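Side-chain contacts in beta-lactamase (Nostoc sp., PDB 6NHS), which probably hydrolyses beta-lactam antibiotics as a class D serine beta-lactamase of the penicillin-binding-protein transpeptidase family: residues 64-69 with 114-119; 73-78 with 180-185; 170-175 with 218-223. All coordinates share one frame; numbering follows the deposited sequence.

Contact 1. Residues 64-69 with 114-119; sequences TFKIFN and WFYQVL. With FMT (formic acid), chain K.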
loop_
_atom_site.group_PDB
_atom_site.type_symbol
_atom_site.label_atom_id
_atom_site.label_comp_id
_atom_site.label_asym_id
_atom_site.label_seq_id
_atom_site.Cartn_x
_atom_site.Cartn_y
_atom_site.Cartn_z
ATOM N N THR A 64 3.361 1.984 0.092
ATOM C CA THR A 64 2.267 1.105 0.502
ATOM C C THR A 64 2.122 1.067 2.014
ATOM O O THR A 64 1.046 0.731 2.523
ATOM C CB THR A 64 2.449 -0.329 -0.024
ATOM O OG1 THR A 64 3.584 -0.958 0.595
ATOM C CG2 THR A 64 2.611 -0.326 -1.523
ATOM N N PHE A 65 3.184 1.412 2.741
ATOM C CA PHE A 65 3.115 1.469 4.193
ATOM C C PHE A 65 2.164 2.554 4.677
ATOM O O PHE A 65 1.739 2.513 5.835
ATOM C CB PHE A 65 4.516 1.692 4.769
ATOM C CG PHE A 65 4.577 1.603 6.267
ATOM C CD1 PHE A 65 4.391 0.390 6.907
ATOM C CD2 PHE A 65 4.821 2.735 7.031
ATOM C CE1 PHE A 65 4.441 0.299 8.289
ATOM C CE2 PHE A 65 4.873 2.658 8.416
ATOM C CZ PHE A 65 4.684 1.433 9.047
ATOM N N LYS A 66 1.811 3.515 3.813
ATOM C CA LYS A 66 0.876 4.565 4.214
ATOM C C LYS A 66 -0.462 3.989 4.660
ATOM O O LYS A 66 -1.160 4.612 5.469
ATOM C CB LYS A 66 0.662 5.560 3.067
ATOM C CG LYS A 66 1.856 6.459 2.770
ATOM C CD LYS A 66 1.484 7.526 1.733
ATOM C CE LYS A 66 2.575 8.584 1.591
ATOM N NZ LYS A 66 3.781 8.097 0.872
ATOM N N ILE A 67 -0.841 2.814 4.148
ATOM C CA ILE A 67 -2.085 2.185 4.591
ATOM C C ILE A 67 -2.000 1.838 6.073
ATOM O O ILE A 67 -2.875 2.203 6.867
ATOM C CB ILE A 67 -2.400 0.941 3.741
ATOM C CG1 ILE A 67 -2.596 1.319 2.267
ATOM C CG2 ILE A 67 -3.632 0.222 4.294
ATOM C CD1 ILE A 67 -2.643 0.097 1.330
ATOM N N PHE A 68 -0.934 1.135 6.463
ATOM C CA PHE A 68 -0.720 0.798 7.870
ATOM C C PHE A 68 -0.521 2.053 8.714
ATOM O O PHE A 68 -1.117 2.195 9.788
ATOM C CB PHE A 68 0.485 -0.133 7.991
ATOM C CG PHE A 68 0.810 -0.531 9.403
ATOM C CD1 PHE A 68 1.638 0.253 10.187
ATOM C CD2 PHE A 68 0.293 -1.700 9.941
ATOM C CE1 PHE A 68 1.940 -0.114 11.493
ATOM C CE2 PHE A 68 0.596 -2.075 11.242
ATOM C CZ PHE A 68 1.414 -1.276 12.016
ATOM N N ASN A 69 0.323 2.975 8.241
ATOM C CA ASN A 69 0.624 4.187 9.000
ATOM C C ASN A 69 -0.637 5.009 9.263
ATOM O O ASN A 69 -0.807 5.567 10.355
ATOM C CB ASN A 69 1.666 5.015 8.241
ATOM C CG ASN A 69 2.551 5.863 9.155
ATOM O OD1 ASN A 69 2.303 5.984 10.355
ATOM N ND2 ASN A 69 3.596 6.456 8.574
ATOM N N TRP A 114 6.550 13.450 3.579
ATOM C CA TRP A 114 6.834 14.224 4.787
ATOM C C TRP A 114 5.660 14.204 5.764
ATOM O O TRP A 114 5.872 14.190 6.979
ATOM C CB TRP A 114 7.227 15.664 4.437
ATOM C CG TRP A 114 6.125 16.548 3.882
ATOM C CD1 TRP A 114 5.952 16.912 2.576
ATOM C CD2 TRP A 114 5.072 17.194 4.619
ATOM N NE1 TRP A 114 4.855 17.734 2.453
ATOM C CE2 TRP A 114 4.296 17.922 3.689
ATOM C CE3 TRP A 114 4.716 17.235 5.971
ATOM C CZ2 TRP A 114 3.183 18.674 4.069
ATOM C CZ3 TRP A 114 3.607 17.981 6.350
ATOM C CH2 TRP A 114 2.853 18.689 5.402
ATOM N N PHE A 115 4.426 14.194 5.252
ATOM C CA PHE A 115 3.244 14.101 6.108
ATOM C C PHE A 115 3.288 12.829 6.947
ATOM O O PHE A 115 3.085 12.858 8.168
ATOM C CB PHE A 115 1.986 14.144 5.229
ATOM C CG PHE A 115 0.682 14.194 5.995
ATOM C CD1 PHE A 115 0.076 13.031 6.453
ATOM C CD2 PHE A 115 0.036 15.406 6.210
ATOM C CE1 PHE A 115 -1.133 13.079 7.142
ATOM C CE2 PHE A 115 -1.174 15.458 6.887
ATOM C CZ PHE A 115 -1.758 14.300 7.351
ATOM N N TYR A 116 3.591 11.699 6.311
ATOM C CA TYR A 116 3.614 10.433 7.028
ATOM C C TYR A 116 4.845 10.283 7.906
ATOM O O TYR A 116 4.813 9.509 8.868
ATOM C CB TYR A 116 3.500 9.292 6.022
ATOM C CG TYR A 116 2.068 9.082 5.603
ATOM C CD1 TYR A 116 1.269 8.167 6.266
ATOM C CD2 TYR A 116 1.504 9.831 4.576
ATOM C CE1 TYR A 116 -0.043 7.977 5.905
ATOM C CE2 TYR A 116 0.184 9.653 4.208
ATOM C CZ TYR A 116 -0.582 8.720 4.877
ATOM O OH TYR A 116 -1.894 8.519 4.522
ATOM N N GLN A 117 5.924 11.013 7.617
ATOM C CA GLN A 117 7.053 11.018 8.539
ATOM C C GLN A 117 6.696 11.732 9.840
ATOM O O GLN A 117 7.119 11.307 10.923
ATOM C CB GLN A 117 8.269 11.657 7.874
ATOM C CG GLN A 117 8.897 10.779 6.792
ATOM C CD GLN A 117 10.047 11.474 6.091
ATOM O OE1 GLN A 117 9.906 12.599 5.612
ATOM N NE2 GLN A 117 11.197 10.819 6.049
ATOM N N VAL A 118 5.915 12.814 9.761
ATOM C CA VAL A 118 5.417 13.452 10.981
ATOM C C VAL A 118 4.562 12.468 11.773
ATOM O O VAL A 118 4.714 12.330 12.993
ATOM C CB VAL A 118 4.626 14.732 10.649
ATOM C CG1 VAL A 118 4.013 15.321 11.924
ATOM C CG2 VAL A 118 5.513 15.759 9.952
ATOM N N LEU A 119 3.654 11.766 11.085
ATOM C CA LEU A 119 2.782 10.817 11.776
ATOM C C LEU A 119 3.596 9.761 12.511
ATOM O O LEU A 119 3.317 9.451 13.674
ATOM C CB LEU A 119 1.829 10.151 10.784
ATOM C CG LEU A 119 0.817 11.046 10.054
ATOM C CD1 LEU A 119 -0.094 10.187 9.188
ATOM C CD2 LEU A 119 -0.016 11.868 11.042
HETATM C C FMT K . 5.985 7.536 2.843
HETATM O O1 FMT K . 5.061 7.496 3.618
HETATM O O2 FMT K . 5.921 6.989 1.741
#
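Lys66 lies across the ring of Tyr116, the two side chains crossing at about a right angle. At its base, Lys66 CB sits 3.8 Å from Tyr116 CZ. The next carbon makes a CH-pi contact: Lys66 CG stands 3.6 Å from the Tyr116 ring centroid, almost exactly on the ring normal. The chain then runs out over the ring's border, where Lys66 CD is 3.5 Å from Tyr116 CE2 and Lys66 CE 3.4 Å from Tyr116 CD2. A bend at chi4 (73°) finally turns the amine off the ring, and Lys66 NZ donates to O2 of a formic acid molecule, probably from the crystallisation liquor, at 2.6 Å. Both the amine and this formic acid also bond to the hydroxyl of Ser63, consistent with the SxxK active-site motif of serine beta-lactamases. The amide of Asn69 takes the ring's edge, tilted against its plane, and Asn69 ND2 makes a weak, strongly bent bond (130°) to the main-chain Tyr116 O at 3.3 Å. Tyr116 OH has its own partner in Ser70 OG. Helices 65-76 and 113-123 meet here with their short segments at 38°, deep in the protein; helix 104-110 adds Ile104 and Phe108 against Tyr116, Met128 of helix 125-135 touches Asn69, and Leu86 of strand 85-86 packs on Leu119.

Contact 2. Residues 73-78 with 180-185; sequences ALETGV and QRTLDL. With FMT (formic acid), chain I.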
loop_
_atom_site.group_PDB
_atom_site.type_symbol
_atom_site.label_atom_id
_atom_site.label_comp_id
_atom_site.label_asym_id
_atom_site.label_seq_id
_atom_site.Cartn_x
_atom_site.Cartn_y
_atom_site.Cartn_z
ATOM N N ALA A 73 -1.974 6.019 12.968
ATOM C CA ALA A 73 -2.012 7.450 13.255
ATOM C C ALA A 73 -3.396 7.875 13.723
ATOM O O ALA A 73 -3.534 8.608 14.707
ATOM C CB ALA A 73 -1.593 8.244 12.015
ATOM N N LEU A 74 -4.436 7.425 13.024
ATOM C CA LEU A 74 -5.801 7.746 13.431
ATOM C C LEU A 74 -6.165 7.060 14.739
ATOM O O LEU A 74 -6.795 7.672 15.610
ATOM C CB LEU A 74 -6.786 7.350 12.328
ATOM C CG LEU A 74 -6.753 8.261 11.093
ATOM C CD1 LEU A 74 -7.410 7.555 9.890
ATOM C CD2 LEU A 74 -7.428 9.605 11.379
ATOM N N GLU A 75 -5.782 5.790 14.896
ATOM C CA GLU A 75 -6.156 5.057 16.101
ATOM C C GLU A 75 -5.527 5.671 17.346
ATOM O O GLU A 75 -6.186 5.787 18.387
ATOM C CB GLU A 75 -5.760 3.586 15.976
ATOM C CG GLU A 75 -6.347 2.709 17.068
ATOM C CD GLU A 75 -7.860 2.609 16.987
ATOM O OE1 GLU A 75 -8.420 2.792 15.885
ATOM O OE2 GLU A 75 -8.494 2.343 18.025
ATOM N N THR A 76 -4.246 6.049 17.267
ATOM C CA THR A 76 -3.569 6.678 18.397
ATOM C C THR A 76 -3.982 8.125 18.583
ATOM O O THR A 76 -3.716 8.701 19.641
ATOM C CB THR A 76 -2.049 6.632 18.219
ATOM O OG1 THR A 76 -1.695 7.284 16.989
ATOM C CG2 THR A 76 -1.540 5.185 18.211
ATOM N N GLY A 77 -4.585 8.733 17.568
ATOM C CA GLY A 77 -5.018 10.107 17.674
ATOM C C GLY A 77 -3.950 11.138 17.404
ATOM O O GLY A 77 -4.153 12.313 17.730
ATOM N N VAL A 78 -2.817 10.754 16.802
ATOM C CA VAL A 78 -1.827 11.770 16.464
ATOM C C VAL A 78 -2.298 12.606 15.283
ATOM O O VAL A 78 -1.763 13.696 15.041
ATOM C CB VAL A 78 -0.440 11.148 16.197
ATOM C CG1 VAL A 78 -0.011 10.228 17.380
ATOM C CG2 VAL A 78 -0.410 10.417 14.878
ATOM N N GLN A 180 -13.904 0.925 14.347
ATOM C CA GLN A 180 -14.691 1.065 13.122
ATOM C C GLN A 180 -14.510 2.447 12.499
ATOM O O GLN A 180 -14.468 2.585 11.269
ATOM C CB GLN A 180 -16.168 0.801 13.413
ATOM C CG GLN A 180 -17.044 0.746 12.163
ATOM C CD GLN A 180 -16.658 -0.395 11.238
ATOM O OE1 GLN A 180 -16.697 -1.559 11.626
ATOM N NE2 GLN A 180 -16.270 -0.064 10.010
ATOM N N ARG A 181 -14.404 3.485 13.332
ATOM C CA ARG A 181 -14.157 4.826 12.812
ATOM C C ARG A 181 -12.837 4.883 12.053
ATOM O O ARG A 181 -12.765 5.428 10.947
ATOM C CB ARG A 181 -14.164 5.837 13.960
ATOM C CG ARG A 181 -13.766 7.253 13.564
ATOM C CD ARG A 181 -13.651 8.132 14.801
ATOM N NE ARG A 181 -13.374 9.526 14.463
ATOM C CZ ARG A 181 -12.155 10.035 14.314
ATOM N NH1 ARG A 181 -11.085 9.265 14.472
ATOM N NH2 ARG A 181 -12.006 11.314 14.004
ATOM N N THR A 182 -11.776 4.327 12.641
ATOM C CA THR A 182 -10.480 4.292 11.969
ATOM C C THR A 182 -10.573 3.552 10.641
ATOM O O THR A 182 -10.058 4.021 9.618
ATOM C CB THR A 182 -9.435 3.634 12.872
ATOM O OG1 THR A 182 -9.260 4.416 14.057
ATOM C CG2 THR A 182 -8.098 3.518 12.146
ATOM N N LEU A 183 -11.233 2.389 10.639
ATOM C CA LEU A 183 -11.386 1.618 9.405
ATOM C C LEU A 183 -12.145 2.411 8.352
ATOM O O LEU A 183 -11.753 2.441 7.180
ATOM C CB LEU A 183 -12.118 0.304 9.686
ATOM C CG LEU A 183 -11.527 -0.647 10.722
ATOM C CD1 LEU A 183 -12.393 -1.898 10.849
ATOM C CD2 LEU A 183 -10.096 -1.004 10.355
ATOM N N ASP A 184 -13.262 3.032 8.749
ATOM C CA ASP A 184 -14.068 3.797 7.803
ATOM C C ASP A 184 -13.251 4.904 7.149
ATOM O O ASP A 184 -13.350 5.126 5.937
ATOM C CB ASP A 184 -15.284 4.404 8.511
ATOM C CG ASP A 184 -16.339 3.373 8.875
ATOM O OD1 ASP A 184 -16.264 2.224 8.392
ATOM O OD2 ASP A 184 -17.243 3.723 9.656
ATOM N N LEU A 185 -12.448 5.620 7.937
ATOM C CA LEU A 185 -11.684 6.734 7.379
ATOM C C LEU A 185 -10.618 6.235 6.413
ATOM O O LEU A 185 -10.469 6.772 5.310
ATOM C CB LEU A 185 -11.057 7.559 8.506
ATOM C CG LEU A 185 -12.040 8.312 9.403
ATOM C CD1 LEU A 185 -11.310 8.952 10.584
ATOM C CD2 LEU A 185 -12.800 9.360 8.602
HETATM C C FMT I . -10.253 6.549 16.351
HETATM O O1 FMT I . -10.512 6.722 15.157
HETATM O O2 FMT I . -10.851 5.762 17.092
HETATM O O HOH W 1 -8.126 10.016 15.257
#
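Leu74 and Thr182 mark the closest approach of the two helical backbones, with Leu74 CA and Thr182 CA 6.0 Å apart. The apolar part of the contact is made by leucines: Leu74 CD1 touches Leu185 CB at 3.9 Å and Leu74 CD2 reaches Leu185 CD1 at 4.0 Å. Closer to the backbones, Leu74 CB lies 4.1 Å from the methyl CG2 of Thr182, while the threonine hydroxyl is directed to Glu75 and a formic acid molecule. Glu75 comes in roughly at a right angle to Thr182. Its chain leaves anti to the backbone N (chi1 -169°) and folds at chi2 (66°), which swings the carboxylate over to the other helix and sets Glu75 OE1 2.6 Å from Thr182 OG1. The same carboxylate oxygen accepts the backbone N-H of Ser179, at the start of helix 180-189. Formic acid, probably from the crystallisation liquor, places O1 2.8 Å from Thr182 OG1 and takes a bond from Arg181 NH1 at 2.7 Å (151°), arriving at the edge of the guanidinium and in its plane; Ser179 OG also bonds the formic acid and Thr182 OG1. Leu185 CD1 lies over one guanidinium face, toward the rim. A water lies between the segments, 2.7 Å from Leu74 O, and accepts from Arg181 NH1, while NH2 of that arginine bonds to Ser80 O. The junction of helices 65-76 and 180-189 is therefore part apolar and part polar: leucines fill one side, and on the other a guanidinium and two hydroxyls gather round the formic acid, where the positive charge of Arg181 would probably favour the ionised, formate form.

Contact 3. Residues 170-175 with 218-223; sequences RLHRKE and VGYLEQ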
loop_
_atom_site.group_PDB
_atom_site.type_symbol
_atom_site.label_atom_id
_atom_site.label_comp_id
_atom_site.label_asym_id
_atom_site.label_seq_id
_atom_site.Cartn_x
_atom_site.Cartn_y
_atom_site.Cartn_z
ATOM N N ARG A 170 -7.244 -9.144 6.575
ATOM C CA ARG A 170 -7.539 -9.022 8.002
ATOM C C ARG A 170 -8.120 -7.656 8.333
ATOM O O ARG A 170 -9.037 -7.541 9.157
ATOM C CB ARG A 170 -6.278 -9.262 8.828
ATOM C CG ARG A 170 -5.762 -10.702 8.777
ATOM C CD ARG A 170 -4.662 -10.876 9.797
ATOM N NE ARG A 170 -5.193 -10.996 11.155
ATOM C CZ ARG A 170 -4.516 -10.665 12.251
ATOM N NH1 ARG A 170 -3.288 -10.171 12.149
ATOM N NH2 ARG A 170 -5.072 -10.824 13.448
ATOM N N LEU A 171 -7.560 -6.604 7.736
ATOM C CA LEU A 171 -8.127 -5.270 7.878
ATOM C C LEU A 171 -9.604 -5.266 7.503
ATOM O O LEU A 171 -10.455 -4.802 8.271
ATOM C CB LEU A 171 -7.342 -4.297 7.003
ATOM C CG LEU A 171 -7.724 -2.820 7.080
ATOM C CD1 LEU A 171 -7.453 -2.311 8.481
ATOM C CD2 LEU A 171 -6.956 -2.014 6.047
ATOM N N HIS A 172 -9.924 -5.822 6.333
ATOM C CA HIS A 172 -11.272 -5.718 5.789
ATOM C C HIS A 172 -12.289 -6.493 6.616
ATOM O O HIS A 172 -13.464 -6.109 6.667
ATOM C CB HIS A 172 -11.277 -6.200 4.338
ATOM C CG HIS A 172 -12.560 -5.931 3.617
ATOM N ND1 HIS A 172 -13.614 -6.819 3.621
ATOM C CD2 HIS A 172 -12.958 -4.877 2.869
ATOM C CE1 HIS A 172 -14.607 -6.323 2.904
ATOM N NE2 HIS A 172 -14.233 -5.147 2.436
ATOM N N ARG A 173 -11.884 -7.580 7.269
ATOM C CA ARG A 173 -12.829 -8.333 8.081
ATOM C C ARG A 173 -12.757 -7.948 9.558
ATOM O O ARG A 173 -13.276 -8.674 10.412
ATOM C CB ARG A 173 -12.632 -9.840 7.883
ATOM C CG ARG A 173 -11.471 -10.448 8.601
ATOM C CD ARG A 173 -11.285 -11.907 8.193
ATOM N NE ARG A 173 -12.539 -12.658 8.140
ATOM C CZ ARG A 173 -13.058 -13.337 9.160
ATOM N NH1 ARG A 173 -12.439 -13.362 10.334
ATOM N NH2 ARG A 173 -14.203 -13.989 9.006
ATOM N N LYS A 174 -12.130 -6.808 9.869
ATOM C CA LYS A 174 -12.221 -6.179 11.190
ATOM C C LYS A 174 -11.556 -7.029 12.276
ATOM O O LYS A 174 -12.047 -7.115 13.402
ATOM C CB LYS A 174 -13.681 -5.871 11.542
ATOM C CG LYS A 174 -14.413 -5.121 10.426
ATOM C CD LYS A 174 -15.864 -4.825 10.767
ATOM C CE LYS A 174 -16.555 -4.132 9.591
ATOM N NZ LYS A 174 -17.892 -3.587 9.951
ATOM N N GLU A 175 -10.426 -7.653 11.938
ATOM C CA GLU A 175 -9.662 -8.442 12.896
ATOM C C GLU A 175 -8.544 -7.656 13.563
ATOM O O GLU A 175 -8.034 -8.090 14.605
ATOM C CB GLU A 175 -9.042 -9.662 12.215
ATOM C CG GLU A 175 -10.016 -10.723 11.800
ATOM C CD GLU A 175 -9.313 -11.956 11.268
ATOM O OE1 GLU A 175 -8.068 -12.009 11.338
ATOM O OE2 GLU A 175 -10.005 -12.873 10.784
ATOM N N VAL A 218 -0.988 -2.251 -4.328
ATOM C CA VAL A 218 -1.708 -3.191 -3.477
ATOM C C VAL A 218 -3.042 -2.571 -3.090
ATOM O O VAL A 218 -3.193 -1.347 -3.076
ATOM C CB VAL A 218 -0.900 -3.581 -2.209
ATOM C CG1 VAL A 218 0.521 -3.937 -2.580
ATOM C CG2 VAL A 218 -0.913 -2.446 -1.184
ATOM N N GLY A 219 -4.018 -3.422 -2.794
ATOM C CA GLY A 219 -5.338 -2.918 -2.440
ATOM C C GLY A 219 -6.386 -4.002 -2.609
ATOM O O GLY A 219 -6.091 -5.190 -2.483
ATOM N N TYR A 220 -7.617 -3.568 -2.887
ATOM C CA TYR A 220 -8.670 -4.540 -3.132
ATOM C C TYR A 220 -9.787 -3.917 -3.955
ATOM O O TYR A 220 -10.026 -2.706 -3.913
ATOM C CB TYR A 220 -9.224 -5.134 -1.828
ATOM C CG TYR A 220 -9.848 -4.155 -0.849
ATOM C CD1 TYR A 220 -11.197 -3.829 -0.928
ATOM C CD2 TYR A 220 -9.096 -3.589 0.177
ATOM C CE1 TYR A 220 -11.779 -2.956 -0.023
ATOM C CE2 TYR A 220 -9.671 -2.715 1.088
ATOM C CZ TYR A 220 -11.009 -2.404 0.983
ATOM O OH TYR A 220 -11.596 -1.539 1.880
ATOM N N LEU A 221 -10.465 -4.778 -4.698
ATOM C CA LEU A 221 -11.537 -4.403 -5.600
ATOM C C LEU A 221 -12.842 -4.971 -5.069
ATOM O O LEU A 221 -12.927 -6.171 -4.781
ATOM C CB LEU A 221 -11.255 -4.935 -7.006
ATOM C CG LEU A 221 -12.365 -4.817 -8.043
ATOM C CD1 LEU A 221 -12.580 -3.346 -8.429
ATOM C CD2 LEU A 221 -12.024 -5.682 -9.254
ATOM N N GLU A 222 -13.849 -4.113 -4.929
ATOM C CA GLU A 222 -15.199 -4.543 -4.591
ATOM C C GLU A 222 -16.035 -4.567 -5.863
ATOM O O GLU A 222 -16.253 -3.522 -6.488
ATOM C CB GLU A 222 -15.829 -3.625 -3.545
ATOM C CG GLU A 222 -15.189 -3.738 -2.165
ATOM C CD GLU A 222 -15.685 -2.662 -1.213
ATOM O OE1 GLU A 222 -16.107 -1.594 -1.700
ATOM O OE2 GLU A 222 -15.654 -2.885 0.015
ATOM N N GLN A 223 -16.498 -5.758 -6.240
ATOM C CA GLN A 223 -17.280 -5.927 -7.457
ATOM C C GLN A 223 -18.054 -7.233 -7.356
ATOM O O GLN A 223 -17.555 -8.208 -6.784
ATOM C CB GLN A 223 -16.382 -5.926 -8.701
ATOM C CG GLN A 223 -17.135 -5.916 -10.027
ATOM C CD GLN A 223 -16.241 -5.565 -11.203
ATOM O OE1 GLN A 223 -15.023 -5.463 -11.067
ATOM N NE2 GLN A 223 -16.848 -5.354 -12.361
#
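His172 presents the edge of its imidazole to the face of Tyr220 in a T-shaped pair, the ring centroids 5.1 Å apart and the planes at 77°. The touching is done by one carbon: His172 CD2 lies 3.7 Å from Tyr220 CE1 and the same distance from Tyr220 CZ. The phenol oxygen is close as well, with Tyr220 OH in the plane of the imidazole at its edge. Leaving the helix anti to its main-chain nitrogen (chi1 -171°), the histidine side chain runs across toward the strand and meets the tyrosine nearly at right angles. Beside this close-fitting pair the contact is slacker. Glu222 OE2 also lies at the imidazole edge, near its plane, but at 3.6 Å from His172 NE2 the two make no hydrogen bond; the other carboxylate oxygen, OE1, is engaged in a salt bridge with Arg201 on the adjoining strand 198-207. Strand 213-223 belongs to the antiparallel sheet of the beta-lactamase fold, and the partner it meets here is the very end of helix 161-172. That end is a Schellman motif: Glu175 N bonds to Arg170 O at 3.1 Å, Lys174 N bonds to Leu171 O, and Lys174 takes the positive-phi position. Around the helix end, Arg170, Arg173 and Glu175 pair with one another, not with the strand, and Lys174 NZ bonds to Gln180 OE1. This salt-bridge network lies on the exposed side, away from the ring pair: Arg170 NE points almost straight (175°) at Glu175 OE1 at 3.1 Å, in the guanidinium plane, whereas Arg173 NH1, somewhat tilted, reaches the anti lone pair of Glu175 OE2.

Contact 1 is wholly buried, whereas contacts 2 and 3 are only partly so. Helix 65-76 serves the first two: its early turn carries the probable active-site lysine against an aromatic ring, and its last turn meets helix 180-189 through leucines and a more exposed polar group. These contacts touch directly, Leu119 CD1 lying 3.7 Å from Ala73 CB. Contact 3 alone brings a helix end to the large sheet, through an aromatic pair instead of aliphatic chains. Successive helices tie it to contact 2, with Leu183 packing on Leu171 and a probable hydrogen bond from Lys174 NZ to Gln180 OE1, while Val218 reaches back to Thr64 and Ile67 of contact 1.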